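Local coordinates for shikimate kinase (Bacteroides thetaiotaomicron, PDB 3VAA), which probably catalyses the ATP- and magnesium-dependent phosphorylation of the 3-hydroxyl group of shikimate, a step in chorismate biosynthesis, at residues A[29-34]-A[121-126]; A[173-178]-A[194-199]; A[25-30]-A[95-100]; A[86-91]-A[109-114]. All coordinates share one frame; numbering follows the deposited sequence.

How the contacts relate
Contacts 1 and 3 share Phe29 and Leu30: strand 27-31 is central in the parallel sheet, with strand 120-125 along one edge and strand 97-100 along the other, the centres of the two contacts about 13 Å apart. Contact 2 lies one strand beyond contact 1, about 10 Å away between centres, joined by the probable hydrogen bond from Phe123 N to Tyr173 O, 2.8 Å. Contact 4 packs against the sheet through Leu88, whose CD1 is 3.9 Å from Phe29 CE1; it does not touch contact 2, nearest atoms about 8 Å apart. The predicted ATP site adjoins contacts 1 and 3, the side chain of Ser100 being about 3 Å from that of Lys38.

Contact 1. Residues A[29-34]-A[121-126]; sequences FLTGYM and TVFLNV
The Phe123 ring presents its edge to strand 27-31: Thr31 O and Gly32 CA lie near the ring plane, Gly32 CA 3.9 Å from CD1, while Asn125 CA sits over one face, offset toward the rim. Phe29 meets Thr121 obliquely, its CD2 3.6 Å from OG1. Three backbone bonds join the parallel strands, Val122 N to Phe29 O, Thr31 N to Val122 O at 2.8 Å and Leu124 N to Thr31 O. Val122 O is gripped twice, since Thr31 OG1 also donates to it at 2.9 Å, from above the carbonyl plane. That reach depends on OG1 standing between its backbone N and carbonyl carbon (chi1 66°). On the face opposite Phe29, Thr31 and Phe123, Leu30 lies alongside Val122, CD2 to CB 3.9 Å. Beyond the paired residues the two chains diverge, and a water spans the gap, accepting from Tyr33 N and donating to Leu124 O, each at 2.9 Å. At phi 146° and psi 177°, Gly32 leaves no room for a side chain beside the preceding carbonyl oxygen; Gly32 O accepts a hydrogen bond from Lys38 NZ. Direct strand pairing thus gives way to a water bridge where the chain enters the predicted ATP-binding P-loop.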
loop_
_atom_site.group_PDB
_atom_site.type_symbol
_atom_site.label_atom_id
_atom_site.label_comp_id
_atom_site.label_asym_id
_atom_site.label_seq_id
_atom_site.Cartn_x
_atom_site.Cartn_y
_atom_site.Cartn_z
ATOM N N PHE A 29 -2.670 8.978 -1.006
ATOM C CA PHE A 29 -2.121 7.724 -1.544
ATOM C C PHE A 29 -1.397 7.014 -0.394
ATOM O O PHE A 29 -0.585 7.620 0.275
ATOM C CB PHE A 29 -1.098 7.962 -2.643
ATOM C CG PHE A 29 -1.650 8.566 -3.884
ATOM C CD1 PHE A 29 -2.290 7.784 -4.814
ATOM C CD2 PHE A 29 -1.473 9.928 -4.151
ATOM C CE1 PHE A 29 -2.772 8.332 -5.970
ATOM C CE2 PHE A 29 -1.959 10.490 -5.314
ATOM C CZ PHE A 29 -2.622 9.705 -6.212
ATOM N N LEU A 30 -1.693 5.733 -0.193
ATOM C CA LEU A 30 -1.007 4.946 0.825
ATOM C C LEU A 30 -0.087 3.965 0.118
ATOM O O LEU A 30 -0.480 3.290 -0.857
ATOM C CB LEU A 30 -1.997 4.207 1.733
ATOM C CG LEU A 30 -3.059 5.084 2.405
ATOM C CD1 LEU A 30 -4.052 4.229 3.208
ATOM C CD2 LEU A 30 -2.461 6.167 3.282
ATOM N N THR A 31 1.147 3.898 0.612
ATOM C CA THR A 31 2.173 3.056 0.058
ATOM C C THR A 31 2.835 2.252 1.179
ATOM O O THR A 31 2.792 2.636 2.360
ATOM C CB THR A 31 3.261 3.881 -0.667
ATOM O OG1 THR A 31 3.974 4.682 0.277
ATOM C CG2 THR A 31 2.647 4.796 -1.784
ATOM N N GLY A 32 3.475 1.158 0.807
ATOM C CA GLY A 32 4.158 0.321 1.782
ATOM C C GLY A 32 4.082 -1.136 1.392
ATOM O O GLY A 32 3.450 -1.495 0.403
ATOM N N TYR A 33 4.727 -1.985 2.190
ATOM C CA TYR A 33 4.823 -3.397 1.868
ATOM C C TYR A 33 3.575 -4.158 2.254
ATOM O O TYR A 33 2.750 -3.649 3.015
ATOM C CB TYR A 33 6.040 -3.974 2.618
ATOM C CG TYR A 33 6.547 -5.311 2.137
ATOM C CD1 TYR A 33 6.975 -5.495 0.821
ATOM C CD2 TYR A 33 6.641 -6.395 3.012
ATOM C CE1 TYR A 33 7.446 -6.721 0.388
ATOM C CE2 TYR A 33 7.133 -7.618 2.588
ATOM C CZ TYR A 33 7.528 -7.780 1.276
ATOM O OH TYR A 33 8.005 -9.006 0.885
ATOM N N MET A 34 3.420 -5.360 1.711
ATOM C CA MET A 34 2.339 -6.237 2.150
ATOM C C MET A 34 2.461 -6.424 3.662
ATOM O O MET A 34 3.572 -6.597 4.206
ATOM C CB MET A 34 2.391 -7.612 1.465
ATOM C CG MET A 34 3.675 -8.378 1.649
ATOM S SD MET A 34 3.548 -10.044 0.977
ATOM C CE MET A 34 5.205 -10.653 1.169
ATOM N N THR A 121 0.905 11.757 -0.137
ATOM C CA THR A 121 1.428 10.406 -0.214
ATOM C C THR A 121 2.075 9.990 1.097
ATOM O O THR A 121 2.930 10.669 1.631
ATOM C CB THR A 121 2.384 10.305 -1.430
ATOM O OG1 THR A 121 1.642 10.692 -2.603
ATOM C CG2 THR A 121 2.916 8.888 -1.614
ATOM N N VAL A 122 1.615 8.857 1.628
ATOM C CA VAL A 122 2.075 8.355 2.904
ATOM C C VAL A 122 2.728 6.986 2.776
ATOM O O VAL A 122 2.185 6.087 2.111
ATOM C CB VAL A 122 0.861 8.195 3.876
ATOM C CG1 VAL A 122 1.317 7.833 5.271
ATOM C CG2 VAL A 122 0.013 9.452 3.916
ATOM N N PHE A 123 3.907 6.838 3.372
ATOM C CA PHE A 123 4.525 5.525 3.489
ATOM C C PHE A 123 4.208 4.960 4.867
ATOM O O PHE A 123 4.556 5.584 5.888
ATOM C CB PHE A 123 6.011 5.607 3.256
ATOM C CG PHE A 123 6.783 4.398 3.695
ATOM C CD1 PHE A 123 6.336 3.118 3.431
ATOM C CD2 PHE A 123 8.023 4.555 4.302
ATOM C CE1 PHE A 123 7.067 2.014 3.829
ATOM C CE2 PHE A 123 8.765 3.458 4.695
ATOM C CZ PHE A 123 8.289 2.186 4.456
ATOM N N LEU A 124 3.519 3.814 4.892
ATOM C CA LEU A 124 3.231 3.106 6.143
ATOM C C LEU A 124 4.470 2.311 6.503
ATOM O O LEU A 124 4.714 1.222 5.974
ATOM C CB LEU A 124 2.022 2.164 6.036
ATOM C CG LEU A 124 0.646 2.825 6.075
ATOM C CD1 LEU A 124 0.436 3.749 4.892
ATOM C CD2 LEU A 124 -0.456 1.736 6.142
ATOM N N ASN A 125 5.282 2.909 7.363
ATOM C CA ASN A 125 6.511 2.333 7.825
ATOM C C ASN A 125 6.220 1.386 8.973
ATOM O O ASN A 125 5.703 1.800 10.010
ATOM C CB ASN A 125 7.437 3.476 8.291
ATOM C CG ASN A 125 8.755 2.977 8.869
ATOM O OD1 ASN A 125 9.321 1.991 8.397
ATOM N ND2 ASN A 125 9.250 3.676 9.873
ATOM N N VAL A 126 6.548 0.123 8.758
ATOM C CA VAL A 126 6.305 -0.937 9.745
ATOM C C VAL A 126 7.585 -1.736 9.973
ATOM O O VAL A 126 8.233 -2.193 9.043
ATOM C CB VAL A 126 5.153 -1.825 9.304
ATOM C CG1 VAL A 126 4.907 -2.988 10.321
ATOM C CG2 VAL A 126 3.868 -0.977 9.144
HETATM O O HOH W 1 5.837 -1.113 4.719
#

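Contact 2. Residues A[173-178]-A[194-199]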
loop_
_atom_site.group_PDB
_atom_site.type_symbol
_atom_site.label_atom_id
_atom_site.label_comp_id
_atom_site.label_asym_id
_atom_site.label_seq_id
_atom_site.Cartn_x
_atom_site.Cartn_y
_atom_site.Cartn_z
ATOM N N TYR A 173 5.041 11.896 3.322
ATOM C CA TYR A 173 4.789 11.597 4.720
ATOM C C TYR A 173 5.199 10.179 5.070
ATOM O O TYR A 173 4.927 9.251 4.304
ATOM C CB TYR A 173 3.303 11.739 5.032
ATOM C CG TYR A 173 2.721 13.094 4.757
ATOM C CD1 TYR A 173 2.854 14.131 5.678
ATOM C CD2 TYR A 173 2.001 13.337 3.594
ATOM C CE1 TYR A 173 2.306 15.379 5.425
ATOM C CE2 TYR A 173 1.446 14.572 3.342
ATOM C CZ TYR A 173 1.602 15.588 4.262
ATOM O OH TYR A 173 1.043 16.817 4.015
ATOM N N ILE A 174 5.860 10.018 6.217
ATOM C CA ILE A 174 6.265 8.700 6.703
ATOM C C ILE A 174 5.552 8.504 8.046
ATOM O O ILE A 174 5.735 9.279 8.989
ATOM C CB ILE A 174 7.796 8.529 6.790
ATOM C CG1 ILE A 174 8.439 8.710 5.397
ATOM C CG2 ILE A 174 8.160 7.132 7.333
ATOM C CD1 ILE A 174 9.958 8.519 5.376
ATOM N N PHE A 175 4.737 7.464 8.115
ATOM C CA PHE A 175 3.906 7.180 9.266
ATOM C C PHE A 175 4.180 5.790 9.822
ATOM O O PHE A 175 4.198 4.809 9.094
ATOM C CB PHE A 175 2.438 7.296 8.853
ATOM C CG PHE A 175 1.442 7.050 9.966
ATOM C CD1 PHE A 175 1.162 8.049 10.896
ATOM C CD2 PHE A 175 0.737 5.864 10.037
ATOM C CE1 PHE A 175 0.223 7.840 11.900
ATOM C CE2 PHE A 175 -0.206 5.652 11.034
ATOM C CZ PHE A 175 -0.457 6.652 11.973
ATOM N N ASN A 176 4.386 5.714 11.128
ATOM C CA ASN A 176 4.590 4.416 11.784
ATOM C C ASN A 176 3.246 3.707 11.930
ATOM O O ASN A 176 2.335 4.182 12.631
ATOM C CB ASN A 176 5.318 4.593 13.125
ATOM C CG ASN A 176 5.493 3.288 13.881
ATOM O OD1 ASN A 176 4.553 2.500 14.008
ATOM N ND2 ASN A 176 6.698 3.070 14.426
ATOM N N ALA A 177 3.122 2.568 11.251
ATOM C CA ALA A 177 1.894 1.813 11.220
ATOM C C ALA A 177 2.023 0.486 11.991
ATOM O O ALA A 177 1.320 -0.474 11.689
ATOM C CB ALA A 177 1.488 1.570 9.748
ATOM N N ASP A 178 2.922 0.460 12.986
ATOM C CA ASP A 178 3.159 -0.740 13.809
ATOM C C ASP A 178 1.942 -1.179 14.591
ATOM O O ASP A 178 1.787 -2.373 14.861
ATOM C CB ASP A 178 4.259 -0.511 14.856
ATOM C CG ASP A 178 5.659 -0.417 14.261
ATOM O OD1 ASP A 178 5.862 -0.890 13.129
ATOM O OD2 ASP A 178 6.565 0.111 14.963
ATOM N N GLN A 194 -4.371 11.731 10.677
ATOM C CA GLN A 194 -5.170 12.896 10.371
ATOM C C GLN A 194 -4.432 14.162 10.820
ATOM O O GLN A 194 -4.445 15.177 10.122
ATOM C CB GLN A 194 -6.539 12.764 11.042
ATOM C CG GLN A 194 -7.576 13.781 10.626
ATOM C CD GLN A 194 -8.967 13.443 11.156
ATOM O OE1 GLN A 194 -9.133 12.561 12.005
ATOM N NE2 GLN A 194 -9.970 14.143 10.653
ATOM N N GLU A 195 -3.768 14.093 11.972
ATOM C CA GLU A 195 -3.022 15.236 12.482
ATOM C C GLU A 195 -1.787 15.503 11.612
ATOM O O GLU A 195 -1.524 16.655 11.230
ATOM C CB GLU A 195 -2.629 15.011 13.950
ATOM C CG GLU A 195 -1.997 16.229 14.634
ATOM C CD GLU A 195 -1.793 16.035 16.141
ATOM O OE1 GLU A 195 -2.322 15.045 16.700
ATOM O OE2 GLU A 195 -1.111 16.880 16.767
ATOM N N LEU A 196 -1.048 14.444 11.286
ATOM C CA LEU A 196 0.160 14.551 10.457
ATOM C C LEU A 196 -0.141 15.180 9.096
ATOM O O LEU A 196 0.620 16.014 8.607
ATOM C CB LEU A 196 0.799 13.165 10.254
ATOM C CG LEU A 196 2.118 13.089 9.462
ATOM C CD1 LEU A 196 3.263 13.816 10.186
ATOM C CD2 LEU A 196 2.500 11.620 9.172
ATOM N N LEU A 197 -1.251 14.776 8.490
ATOM C CA LEU A 197 -1.650 15.302 7.176
ATOM C C LEU A 197 -2.362 16.643 7.236
ATOM O O LEU A 197 -2.724 17.203 6.192
ATOM C CB LEU A 197 -2.526 14.283 6.437
ATOM C CG LEU A 197 -1.776 13.225 5.633
ATOM C CD1 LEU A 197 -0.596 12.640 6.395
ATOM C CD2 LEU A 197 -2.756 12.139 5.151
ATOM N N GLU A 198 -2.549 17.163 8.446
ATOM C CA GLU A 198 -3.226 18.438 8.663
ATOM C C GLU A 198 -4.639 18.406 8.098
ATOM O O GLU A 198 -5.040 19.274 7.323
ATOM C CB GLU A 198 -2.407 19.600 8.089
ATOM C CG GLU A 198 -1.053 19.750 8.767
ATOM C CD GLU A 198 -0.244 20.926 8.242
ATOM O OE1 GLU A 198 -0.709 21.617 7.304
ATOM O OE2 GLU A 198 0.865 21.151 8.769
ATOM N N LEU A 199 -5.371 17.370 8.491
ATOM C CA LEU A 199 -6.756 17.177 8.092
ATOM C C LEU A 199 -7.595 17.035 9.347
ATOM O O LEU A 199 -7.079 17.111 10.470
ATOM C CB LEU A 199 -6.910 15.922 7.220
ATOM C CG LEU A 199 -6.201 15.958 5.864
ATOM C CD1 LEU A 199 -6.362 14.631 5.133
ATOM C CD2 LEU A 199 -6.731 17.101 5.020
ATOM O OXT LEU A 199 -8.806 16.828 9.270
#
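Tyr173 directs its CB toward the end of helix 183-196 and lays its ring against Leu196 and Leu197. With CG anti to the carbonyl carbon (chi1 -59°), Tyr173 CG comes within 3.7 Å of Leu197 CD1. Further along, CD1 of the tyrosine meets Leu196 CG at 4.0 Å, CE1 approaches Leu196 O at 3.7 Å, and CE2 reaches Leu197 CG. At the tip, OH makes a weak hydrogen bond with Lys120 NZ, which also binds Leu197 O. Leu197 CD1 makes a CH-pi contact, standing over the centre of the tyrosine ring, 3.8 Å from its centroid and 12° off the normal. The Leu196 and Tyr173 side chains run antiparallel alongside each other, and Leu196 CD2 touches Phe175 CD1 obliquely at 4.2 Å. The helix closes here in a Schellman motif, in which Glu198 has positive phi and Leu199 N bonds back to Gln194 O at 2.9 Å. Gln194 NE2 also donates to the terminal carboxylate, at OXT of Leu199. The contact joins the C-terminal end of helix 183-196 to outermost strand 173-176, which pairs with strand 120-125, while helix 38-49 adjoins both sides through Leu41 on Phe175 and Phe45 on Leu197.

Contact 3. Residues A[25-30]-A[95-100]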
loop_
_atom_site.group_PDB
_atom_site.type_symbol
_atom_site.label_atom_id
_atom_site.label_comp_id
_atom_site.label_asym_id
_atom_site.label_seq_id
_atom_site.Cartn_x
_atom_site.Cartn_y
_atom_site.Cartn_z
ATOM N N MET A 25 -10.395 19.751 -1.125
ATOM C CA MET A 25 -10.455 18.431 -1.766
ATOM C C MET A 25 -9.393 17.511 -1.168
ATOM O O MET A 25 -8.261 17.927 -0.964
ATOM C CB MET A 25 -10.255 18.589 -3.278
ATOM C CG MET A 25 -10.425 17.319 -4.109
ATOM S SD MET A 25 -8.989 16.227 -4.148
ATOM C CE MET A 25 -7.827 17.200 -5.111
ATOM N N VAL A 26 -9.771 16.267 -0.874
ATOM C CA VAL A 26 -8.855 15.286 -0.300
ATOM C C VAL A 26 -8.452 14.191 -1.295
ATOM O O VAL A 26 -9.307 13.591 -1.931
ATOM C CB VAL A 26 -9.505 14.573 0.899
ATOM C CG1 VAL A 26 -8.591 13.464 1.421
ATOM C CG2 VAL A 26 -9.834 15.569 1.997
ATOM N N ARG A 27 -7.151 13.949 -1.429
ATOM C CA ARG A 27 -6.631 12.853 -2.267
ATOM C C ARG A 27 -5.375 12.307 -1.585
ATOM O O ARG A 27 -4.311 12.954 -1.573
ATOM C CB ARG A 27 -6.336 13.280 -3.704
ATOM C CG ARG A 27 -5.845 12.129 -4.623
ATOM C CD ARG A 27 -5.427 12.682 -5.958
ATOM N NE ARG A 27 -6.556 13.245 -6.664
ATOM C CZ ARG A 27 -6.554 14.376 -7.365
ATOM N NH1 ARG A 27 -5.484 15.162 -7.448
ATOM N NH2 ARG A 27 -7.664 14.740 -7.978
ATOM N N ILE A 28 -5.517 11.123 -0.993
ATOM C CA ILE A 28 -4.437 10.477 -0.256
ATOM C C ILE A 28 -3.985 9.187 -0.924
ATOM O O ILE A 28 -4.814 8.396 -1.386
ATOM C CB ILE A 28 -4.929 10.079 1.197
ATOM C CG1 ILE A 28 -5.611 11.247 1.906
ATOM C CG2 ILE A 28 -3.767 9.509 2.030
ATOM C CD1 ILE A 28 -4.757 12.425 2.098
ATOM N N PHE A 29 -2.670 8.978 -1.006
ATOM C CA PHE A 29 -2.121 7.724 -1.544
ATOM C C PHE A 29 -1.397 7.014 -0.394
ATOM O O PHE A 29 -0.585 7.620 0.275
ATOM C CB PHE A 29 -1.098 7.962 -2.643
ATOM C CG PHE A 29 -1.650 8.566 -3.884
ATOM C CD1 PHE A 29 -2.290 7.784 -4.814
ATOM C CD2 PHE A 29 -1.473 9.928 -4.151
ATOM C CE1 PHE A 29 -2.772 8.332 -5.970
ATOM C CE2 PHE A 29 -1.959 10.490 -5.314
ATOM C CZ PHE A 29 -2.622 9.705 -6.212
ATOM N N LEU A 30 -1.693 5.733 -0.193
ATOM C CA LEU A 30 -1.007 4.946 0.825
ATOM C C LEU A 30 -0.087 3.965 0.118
ATOM O O LEU A 30 -0.480 3.290 -0.857
ATOM C CB LEU A 30 -1.997 4.207 1.733
ATOM C CG LEU A 30 -3.059 5.084 2.405
ATOM C CD1 LEU A 30 -4.052 4.229 3.208
ATOM C CD2 LEU A 30 -2.461 6.167 3.282
ATOM N N GLU A 95 -11.415 12.781 -6.966
ATOM C CA GLU A 95 -11.362 13.765 -5.883
ATOM C C GLU A 95 -12.074 13.214 -4.650
ATOM O O GLU A 95 -13.090 12.516 -4.782
ATOM C CB GLU A 95 -12.009 15.088 -6.341
ATOM C CG GLU A 95 -11.277 15.750 -7.496
ATOM C CD GLU A 95 -11.873 17.100 -7.898
ATOM O OE1 GLU A 95 -13.017 17.409 -7.498
ATOM O OE2 GLU A 95 -11.188 17.846 -8.631
ATOM N N ASN A 96 -11.544 13.533 -3.461
ATOM C CA ASN A 96 -12.111 13.088 -2.176
ATOM C C ASN A 96 -12.089 11.581 -2.088
ATOM O O ASN A 96 -13.123 10.918 -2.143
ATOM C CB ASN A 96 -13.507 13.655 -1.981
ATOM C CG ASN A 96 -13.488 15.140 -1.872
ATOM O OD1 ASN A 96 -12.647 15.696 -1.177
ATOM N ND2 ASN A 96 -14.407 15.807 -2.567
ATOM N N VAL A 97 -10.877 11.055 -1.936
ATOM C CA VAL A 97 -10.665 9.630 -1.937
ATOM C C VAL A 97 -9.369 9.269 -1.222
ATOM O O VAL A 97 -8.453 10.084 -1.117
ATOM C CB VAL A 97 -10.609 9.122 -3.420
ATOM C CG1 VAL A 97 -9.419 9.738 -4.181
ATOM C CG2 VAL A 97 -10.533 7.643 -3.482
ATOM N N VAL A 98 -9.331 8.054 -0.688
ATOM C CA VAL A 98 -8.124 7.479 -0.114
ATOM C C VAL A 98 -7.813 6.305 -1.017
ATOM O O VAL A 98 -8.682 5.457 -1.255
ATOM C CB VAL A 98 -8.313 6.976 1.332
ATOM C CG1 VAL A 98 -7.029 6.263 1.795
ATOM C CG2 VAL A 98 -8.662 8.140 2.235
ATOM N N ILE A 99 -6.582 6.268 -1.519
ATOM C CA ILE A 99 -6.142 5.276 -2.477
ATOM C C ILE A 99 -4.979 4.441 -1.963
ATOM O O ILE A 99 -3.944 4.962 -1.610
ATOM C CB ILE A 99 -5.682 5.948 -3.795
ATOM C CG1 ILE A 99 -6.831 6.754 -4.400
ATOM C CG2 ILE A 99 -5.148 4.870 -4.761
ATOM C CD1 ILE A 99 -6.454 7.708 -5.514
ATOM N N SER A 100 -5.173 3.135 -1.917
ATOM C CA SER A 100 -4.118 2.216 -1.531
ATOM C C SER A 100 -3.455 1.657 -2.801
ATOM O O SER A 100 -4.132 1.369 -3.798
ATOM C CB SER A 100 -4.667 1.082 -0.699
ATOM O OG SER A 100 -3.632 0.170 -0.431
#
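Val26 opens the pairing: its N donates to Asn96 OD1 at 2.9 Å in a nearly straight bond (170°), so a side-chain amide takes the bond just before the regular pairing of strands 27-30 and 97-100 begins, where positive phi at Asn96 breaks the extended run of its segment. The donor is tilted from the amide's carbonyl plane. Backbone hydrogen bonds then alternate across the parallel strands, Ile28 N to Val97 O at 3.1 Å, Ile99 N to Ile28 O at 2.8 Å and Leu30 N to Ile99 O. Weaker CA-H...O contacts support them, from Arg27 to Val97 O and from Phe29 to Ile99 O.

Apolar pairs form on both faces. On one, Phe29 lies beside Ile99, pointing the same way, with CE1 3.8 Å from CD1. On the other, Leu30 CD1 meets Val98 CG1 at 3.9 Å, and Ile28 packs more loosely on Val98.

At the exposed end, Met25 and Glu95 cross at about a right angle, CG to CB 3.5 Å. The methionine chain bends at both chi2 (-81°) and chi3, which carries CE over one face of the Arg27 guanidinium. Arg27 NH2 comes 3.8 Å from Glu95 CG, and the guanidinium bonds the carbonyl groups of Phe94, through NE, and Thr118, through NH1.

This is the pairing of strand 27-31, central in the sheet, with strand 97-100 in the 2-3-1-4-5 parallel topology of the P-loop kinase fold, with Ser100 touching Lys38 of the predicted ATP site.

Contact 4. Residues A[86-91]-A[109-114]; sequences NMLHEV and YDNMEF
A single water ties His89 to the start of helix 111-118. It donates to Asp110 OD1 at 2.6 Å and to Asn111 OD1 at 2.7 Å, and it also bonds His89 NE2 at 2.7 Å, lying in the plane of the imidazole at its edge. The water thus spans the 4.4 Å between His89 NE2 and Asp110 OD1 and should limit rotation of the imidazole.

The ring is also held from one face. His89 and Phe114 form a face-to-face stack, with centroids 3.6 Å apart and planes only 7° from parallel, so that the five-membered ring lies almost squarely over the six-membered one. His89 CE1 is 3.5 Å from Phe114 CE1. Phe114 reaches across with CG anti to its backbone N (chi1 175°), while the edge of its ring, at CE2, faces Leu88 O.

Leu88, one residue before His89, packs on the same helix start. Its CD2 presses on the Asn111 amide, 3.7 Å from CG, and its CG meets Phe114 CD2. Asn111 is fixed at both ends of that amide, since ND2 donates to Ala105 O while OD1 takes the water.

Helix 68-91 and the first turn of helix 111-118 are joined in this way, packed on the same side of the parallel sheet, where Leu88 rests on Phe29 and Met112 on Thr31, as in the three-layer alpha/beta/alpha architecture of P-loop kinases, to which the shikimate kinases belong.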
loop_
_atom_site.group_PDB
_atom_site.type_symbol
_atom_site.label_atom_id
_atom_site.label_comp_id
_atom_site.label_asym_id
_atom_site.label_seq_id
_atom_site.Cartn_x
_atom_site.Cartn_y
_atom_site.Cartn_z
ATOM N N ASN A 86 -0.769 3.003 -15.658
ATOM C CA ASN A 86 -1.888 3.625 -16.328
ATOM C C ASN A 86 -3.127 3.734 -15.426
ATOM O O ASN A 86 -3.814 4.747 -15.429
ATOM C CB ASN A 86 -2.210 2.888 -17.629
ATOM C CG ASN A 86 -1.132 3.041 -18.661
ATOM O OD1 ASN A 86 -0.419 4.061 -18.683
ATOM N ND2 ASN A 86 -1.052 2.074 -19.595
ATOM N N MET A 87 -3.388 2.708 -14.614
ATOM C CA MET A 87 -4.524 2.753 -13.728
ATOM C C MET A 87 -4.278 3.735 -12.560
ATOM O O MET A 87 -5.217 4.407 -12.102
ATOM C CB MET A 87 -4.885 1.351 -13.235
ATOM C CG MET A 87 -5.441 0.418 -14.325
ATOM S SD MET A 87 -6.787 1.115 -15.301
ATOM C CE MET A 87 -5.910 1.870 -16.709
ATOM N N LEU A 88 -3.044 3.829 -12.098
ATOM C CA LEU A 88 -2.660 4.834 -11.096
ATOM C C LEU A 88 -3.014 6.226 -11.639
ATOM O O LEU A 88 -3.579 7.056 -10.921
ATOM C CB LEU A 88 -1.173 4.763 -10.784
ATOM C CG LEU A 88 -0.609 5.823 -9.828
ATOM C CD1 LEU A 88 -1.337 5.764 -8.474
ATOM C CD2 LEU A 88 0.915 5.636 -9.645
ATOM N N HIS A 89 -2.705 6.486 -12.916
ATOM C CA HIS A 89 -3.038 7.775 -13.511
ATOM C C HIS A 89 -4.539 8.022 -13.585
ATOM O O HIS A 89 -4.980 9.160 -13.466
ATOM C CB HIS A 89 -2.314 7.958 -14.854
ATOM C CG HIS A 89 -0.862 8.254 -14.690
ATOM N ND1 HIS A 89 -0.287 9.417 -15.150
ATOM C CD2 HIS A 89 0.111 7.596 -14.014
ATOM C CE1 HIS A 89 0.994 9.430 -14.825
ATOM N NE2 HIS A 89 1.264 8.339 -14.134
ATOM N N GLU A 90 -5.321 6.974 -13.783
ATOM C CA GLU A 90 -6.766 7.118 -13.792
ATOM C C GLU A 90 -7.314 7.462 -12.405
ATOM O O GLU A 90 -8.114 8.393 -12.264
ATOM C CB GLU A 90 -7.451 5.855 -14.310
ATOM C CG GLU A 90 -7.279 5.615 -15.781
ATOM C CD GLU A 90 -8.278 4.610 -16.331
ATOM O OE1 GLU A 90 -9.106 4.095 -15.550
ATOM O OE2 GLU A 90 -8.248 4.321 -17.540
ATOM N N VAL A 91 -6.882 6.713 -11.379
ATOM C CA VAL A 91 -7.435 6.941 -10.028
ATOM C C VAL A 91 -6.942 8.263 -9.471
ATOM O O VAL A 91 -7.597 8.869 -8.624
ATOM C CB VAL A 91 -7.156 5.761 -9.044
ATOM C CG1 VAL A 91 -7.771 4.452 -9.596
ATOM C CG2 VAL A 91 -5.684 5.574 -8.773
ATOM N N TYR A 109 8.298 3.398 -13.138
ATOM C CA TYR A 109 8.017 4.656 -13.844
ATOM C C TYR A 109 8.353 5.836 -12.938
ATOM O O TYR A 109 9.366 5.781 -12.224
ATOM C CB TYR A 109 6.557 4.665 -14.342
ATOM C CG TYR A 109 6.300 3.584 -15.376
ATOM C CD1 TYR A 109 6.570 3.812 -16.724
ATOM C CD2 TYR A 109 5.815 2.341 -15.016
ATOM C CE1 TYR A 109 6.367 2.822 -17.673
ATOM C CE2 TYR A 109 5.623 1.335 -15.957
ATOM C CZ TYR A 109 5.887 1.584 -17.279
ATOM O OH TYR A 109 5.688 0.613 -18.219
ATOM N N ASP A 110 7.545 6.904 -12.975
ATOM C CA ASP A 110 7.691 8.021 -12.032
ATOM C C ASP A 110 6.530 7.941 -11.028
ATOM O O ASP A 110 6.065 8.961 -10.515
ATOM C CB ASP A 110 7.625 9.369 -12.771
ATOM C CG ASP A 110 6.315 9.561 -13.544
ATOM O OD1 ASP A 110 5.602 8.555 -13.802
ATOM O OD2 ASP A 110 6.015 10.730 -13.912
ATOM N N ASN A 111 6.078 6.726 -10.726
ATOM C CA ASN A 111 4.878 6.545 -9.888
ATOM C C ASN A 111 4.918 7.282 -8.551
ATOM O O ASN A 111 3.923 7.883 -8.156
ATOM C CB ASN A 111 4.617 5.058 -9.644
ATOM C CG ASN A 111 4.103 4.310 -10.888
ATOM O OD1 ASN A 111 3.823 4.893 -11.943
ATOM N ND2 ASN A 111 3.976 2.981 -10.749
ATOM N N MET A 112 6.052 7.226 -7.854
ATOM C CA MET A 112 6.144 7.880 -6.545
ATOM C C MET A 112 6.135 9.390 -6.717
ATOM O O MET A 112 5.418 10.092 -6.012
ATOM C CB MET A 112 7.376 7.434 -5.760
ATOM C CG MET A 112 7.446 8.024 -4.313
ATOM S SD MET A 112 6.002 7.650 -3.281
ATOM C CE MET A 112 5.941 6.060 -3.807
ATOM N N GLU A 113 6.903 9.886 -7.682
ATOM C CA GLU A 113 6.976 11.311 -7.942
ATOM C C GLU A 113 5.587 11.815 -8.362
ATOM O O GLU A 113 5.150 12.901 -7.955
ATOM C CB GLU A 113 8.035 11.565 -9.008
ATOM C CG GLU A 113 8.180 12.976 -9.491
ATOM C CD GLU A 113 9.139 13.054 -10.675
ATOM O OE1 GLU A 113 10.365 13.104 -10.451
ATOM O OE2 GLU A 113 8.659 13.064 -11.830
ATOM N N PHE A 114 4.882 11.004 -9.150
ATOM C CA PHE A 114 3.551 11.349 -9.623
ATOM C C PHE A 114 2.539 11.419 -8.490
ATOM O O PHE A 114 1.774 12.394 -8.370
ATOM C CB PHE A 114 3.131 10.393 -10.733
ATOM C CG PHE A 114 1.721 10.589 -11.196
ATOM C CD1 PHE A 114 1.398 11.640 -12.040
ATOM C CD2 PHE A 114 0.733 9.711 -10.809
ATOM C CE1 PHE A 114 0.079 11.826 -12.464
ATOM C CE2 PHE A 114 -0.583 9.868 -11.225
ATOM C CZ PHE A 114 -0.906 10.928 -12.068
HETATM O O HOH W 2 3.475 7.469 -12.822
#